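Local structure of rhodopsin (Todarodes pacificus, 2Z73) at residues Gln66-Met71 with Met147-Ala152. The protein senses light through a bound retinal chromophore and, once activated, signals through G-proteins that switch on phospholipase C in squid vision. Residues are numbered along the deposited sequence; the frame is centred on the assembly and turned at random.
With BOG (octyl beta-D-glucopyranoside), chain C.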
loop_
_atom_site.group_PDB
_atom_site.type_symbol
_atom_site.label_atom_id
_atom_site.label_comp_id
_atom_site.label_asym_id
_atom_site.label_seq_id
_atom_site.Cartn_x
_atom_site.Cartn_y
_atom_site.Cartn_z
ATOM N N GLN A 66 12.633 -1.333 -16.481
ATOM C CA GLN A 66 12.274 -2.707 -16.840
ATOM C C GLN A 66 12.811 -3.872 -15.991
ATOM O O GLN A 66 12.712 -5.035 -16.406
ATOM C CB GLN A 66 12.654 -2.961 -18.300
ATOM C CG GLN A 66 11.495 -3.377 -19.177
ATOM C CD GLN A 66 10.457 -2.289 -19.300
ATOM O OE1 GLN A 66 9.897 -1.841 -18.306
ATOM N NE2 GLN A 66 10.196 -1.849 -20.530
ATOM N N THR A 67 13.373 -3.585 -14.821
ATOM C CA THR A 67 13.896 -4.653 -13.970
ATOM C C THR A 67 12.776 -5.443 -13.290
ATOM O O THR A 67 11.697 -4.910 -13.047
ATOM C CB THR A 67 14.847 -4.087 -12.893
ATOM O OG1 THR A 67 14.364 -2.810 -12.455
ATOM C CG2 THR A 67 16.255 -3.936 -13.445
ATOM N N PRO A 68 13.019 -6.729 -12.975
ATOM C CA PRO A 68 12.028 -7.593 -12.322
ATOM C C PRO A 68 11.388 -7.058 -11.041
ATOM O O PRO A 68 10.171 -7.114 -10.889
ATOM C CB PRO A 68 12.805 -8.886 -12.091
ATOM C CG PRO A 68 13.689 -8.943 -13.284
ATOM C CD PRO A 68 14.207 -7.515 -13.354
ATOM N N ALA A 69 12.201 -6.546 -10.123
ATOM C CA ALA A 69 11.684 -6.015 -8.859
ATOM C C ALA A 69 10.586 -4.972 -9.064
ATOM O O ALA A 69 9.626 -4.916 -8.300
ATOM C CB ALA A 69 12.821 -5.412 -8.042
ATOM N N ASN A 70 10.737 -4.146 -10.095
ATOM C CA ASN A 70 9.763 -3.105 -10.407
ATOM C C ASN A 70 8.375 -3.670 -10.654
ATOM O O ASN A 70 7.388 -2.937 -10.644
ATOM C CB ASN A 70 10.223 -2.309 -11.622
ATOM C CG ASN A 70 11.229 -1.257 -11.268
ATOM O OD1 ASN A 70 11.829 -0.643 -12.142
ATOM N ND2 ASN A 70 11.412 -1.026 -9.979
ATOM N N MET A 71 8.309 -4.976 -10.895
ATOM C CA MET A 71 7.031 -5.638 -11.100
ATOM C C MET A 71 6.231 -5.453 -9.804
ATOM O O MET A 71 5.023 -5.204 -9.840
ATOM C CB MET A 71 7.247 -7.128 -11.399
ATOM C CG MET A 71 7.755 -7.426 -12.816
ATOM S SD MET A 71 8.241 -9.167 -13.094
ATOM C CE MET A 71 6.659 -10.010 -12.659
ATOM N N MET A 147 16.798 -9.310 -8.222
ATOM C CA MET A 147 15.535 -9.990 -8.465
ATOM C C MET A 147 15.432 -10.524 -9.893
ATOM O O MET A 147 15.852 -9.867 -10.847
ATOM C CB MET A 147 14.373 -9.036 -8.182
ATOM C CG MET A 147 13.004 -9.682 -8.229
ATOM S SD MET A 147 12.882 -11.095 -7.119
ATOM C CE MET A 147 12.635 -10.264 -5.541
ATOM N N SER A 148 14.873 -11.723 -10.030
ATOM C CA SER A 148 14.701 -12.338 -11.336
ATOM C C SER A 148 13.212 -12.442 -11.658
ATOM O O SER A 148 12.383 -12.558 -10.755
ATOM C CB SER A 148 15.327 -13.734 -11.356
ATOM O OG SER A 148 14.620 -14.628 -10.511
ATOM N N HIS A 149 12.881 -12.394 -12.946
ATOM C CA HIS A 149 11.496 -12.494 -13.383
ATOM C C HIS A 149 10.848 -13.736 -12.789
ATOM O O HIS A 149 9.721 -13.678 -12.294
ATOM C CB HIS A 149 11.423 -12.539 -14.910
ATOM C CG HIS A 149 11.765 -11.239 -15.569
ATOM N ND1 HIS A 149 10.947 -10.133 -15.501
ATOM C CD2 HIS A 149 12.845 -10.864 -16.296
ATOM C CE1 HIS A 149 11.508 -9.131 -16.157
ATOM N NE2 HIS A 149 12.662 -9.549 -16.649
ATOM N N ARG A 150 11.557 -14.859 -12.838
ATOM C CA ARG A 150 11.033 -16.098 -12.283
ATOM C C ARG A 150 10.597 -15.836 -10.854
ATOM O O ARG A 150 9.409 -15.873 -10.544
ATOM C CB ARG A 150 12.102 -17.196 -12.303
ATOM C CG ARG A 150 12.162 -17.990 -13.604
ATOM C CD ARG A 150 12.344 -17.083 -14.811
ATOM N NE ARG A 150 13.538 -16.256 -14.685
ATOM C CZ ARG A 150 13.865 -15.289 -15.535
ATOM N NH1 ARG A 150 14.974 -14.584 -15.344
ATOM N NH2 ARG A 150 13.082 -15.023 -16.571
ATOM N N ARG A 151 11.568 -15.554 -9.991
ATOM C CA ARG A 151 11.278 -15.277 -8.592
ATOM C C ARG A 151 10.133 -14.277 -8.445
ATOM O O ARG A 151 9.083 -14.599 -7.879
ATOM C CB ARG A 151 12.528 -14.750 -7.880
ATOM C CG ARG A 151 13.229 -15.781 -7.000
ATOM C CD ARG A 151 13.750 -16.969 -7.807
ATOM N NE ARG A 151 15.053 -16.705 -8.415
ATOM C CZ ARG A 151 15.691 -17.558 -9.213
ATOM N NH1 ARG A 151 15.144 -18.730 -9.506
ATOM N NH2 ARG A 151 16.882 -17.242 -9.705
ATOM N N ALA A 152 10.336 -13.070 -8.958
ATOM C CA ALA A 152 9.330 -12.020 -8.871
ATOM C C ALA A 152 7.933 -12.538 -9.201
ATOM O O ALA A 152 7.000 -12.389 -8.406
ATOM C CB ALA A 152 9.692 -10.879 -9.805
HETATM C C1 BOG C . 17.106 -1.318 -9.882
HETATM O O1 BOG C . 16.527 -1.453 -8.656
HETATM C C2 BOG C . 17.741 0.042 -9.742
HETATM O O2 BOG C . 16.762 1.121 -9.487
HETATM C C3 BOG C . 18.383 0.185 -11.047
HETATM O O3 BOG C . 18.984 1.423 -10.925
HETATM C C4 BOG C . 19.408 -0.999 -11.279
HETATM O O4 BOG C . 20.029 -0.869 -12.519
HETATM C C5 BOG C . 18.740 -2.303 -11.392
HETATM O O5 BOG C . 18.113 -2.419 -10.120
HETATM C C6 BOG C . 19.765 -3.495 -11.610
HETATM O O6 BOG C . 18.995 -4.808 -11.731
HETATM C "C1'" BOG C . 15.312 -2.043 -9.024
HETATM C "C2'" BOG C . 14.837 -2.512 -7.742
HETATM C "C3'" BOG C . 13.503 -1.853 -7.649
HETATM C "C4'" BOG C . 13.454 -1.554 -6.261
HETATM C "C5'" BOG C . 12.030 -1.216 -6.022
HETATM C "C6'" BOG C . 12.141 -0.322 -4.913
HETATM C "C7'" BOG C . 10.735 0.075 -4.720
HETATM C "C8'" BOG C . 10.887 1.365 -4.129
#
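Met147 meets Ala69 and Pro68 through the first two carbons of its side chain. Its CB lies 3.9 Å from Ala69 CB, and with CG anti to the backbone N (chi1 -173°) CG comes up against Ala69 N and Pro68 CB, while the bends that follow lead the thioether end elsewhere. The carbonyl O of Met147 sits 3.4 Å from Pro68 CG. Ser148 points away from the partner and serves its own helix: as N-cap of 149-167 its OG accepts from Arg151 N at 3.2 Å, with an N-H...O angle of 155°. His149 receives Pro68 over one ring face; Pro68 CG stands 3.5 Å from the centroid of the His149 ring and 5° off the normal, an almost centred CH-pi contact. Met71 SD reaches the ring's edge instead, 3.7 Å from His149 ND1. Ala152 closes the contact, its CB 4.0 Å from Met71 SD and near Pro68 O. On the side of Ala69 lies the octyl glucoside, whose sugar O6 is 3.3 Å from Thr67 CG2; an alanine here, lacking CG2 and OG1, would probably leave the glucoside and the C1' of its octyl chain less closely held. Asp132 of helix 104-138 touches both Ala69 and Met147, placing the contact at the cytoplasmic ends of transmembrane helices 2, 3 and 4. Mostly carbon, sulfur and ring surfaces meet, with backbone carbonyls lying against carbon, which implies that the residues leading into helices 70-87 and 149-167, with the first turns, are joined by van der Waals, CH-pi and sulfur-aromatic contact, the exposed imidazole laid over Pro68 CG.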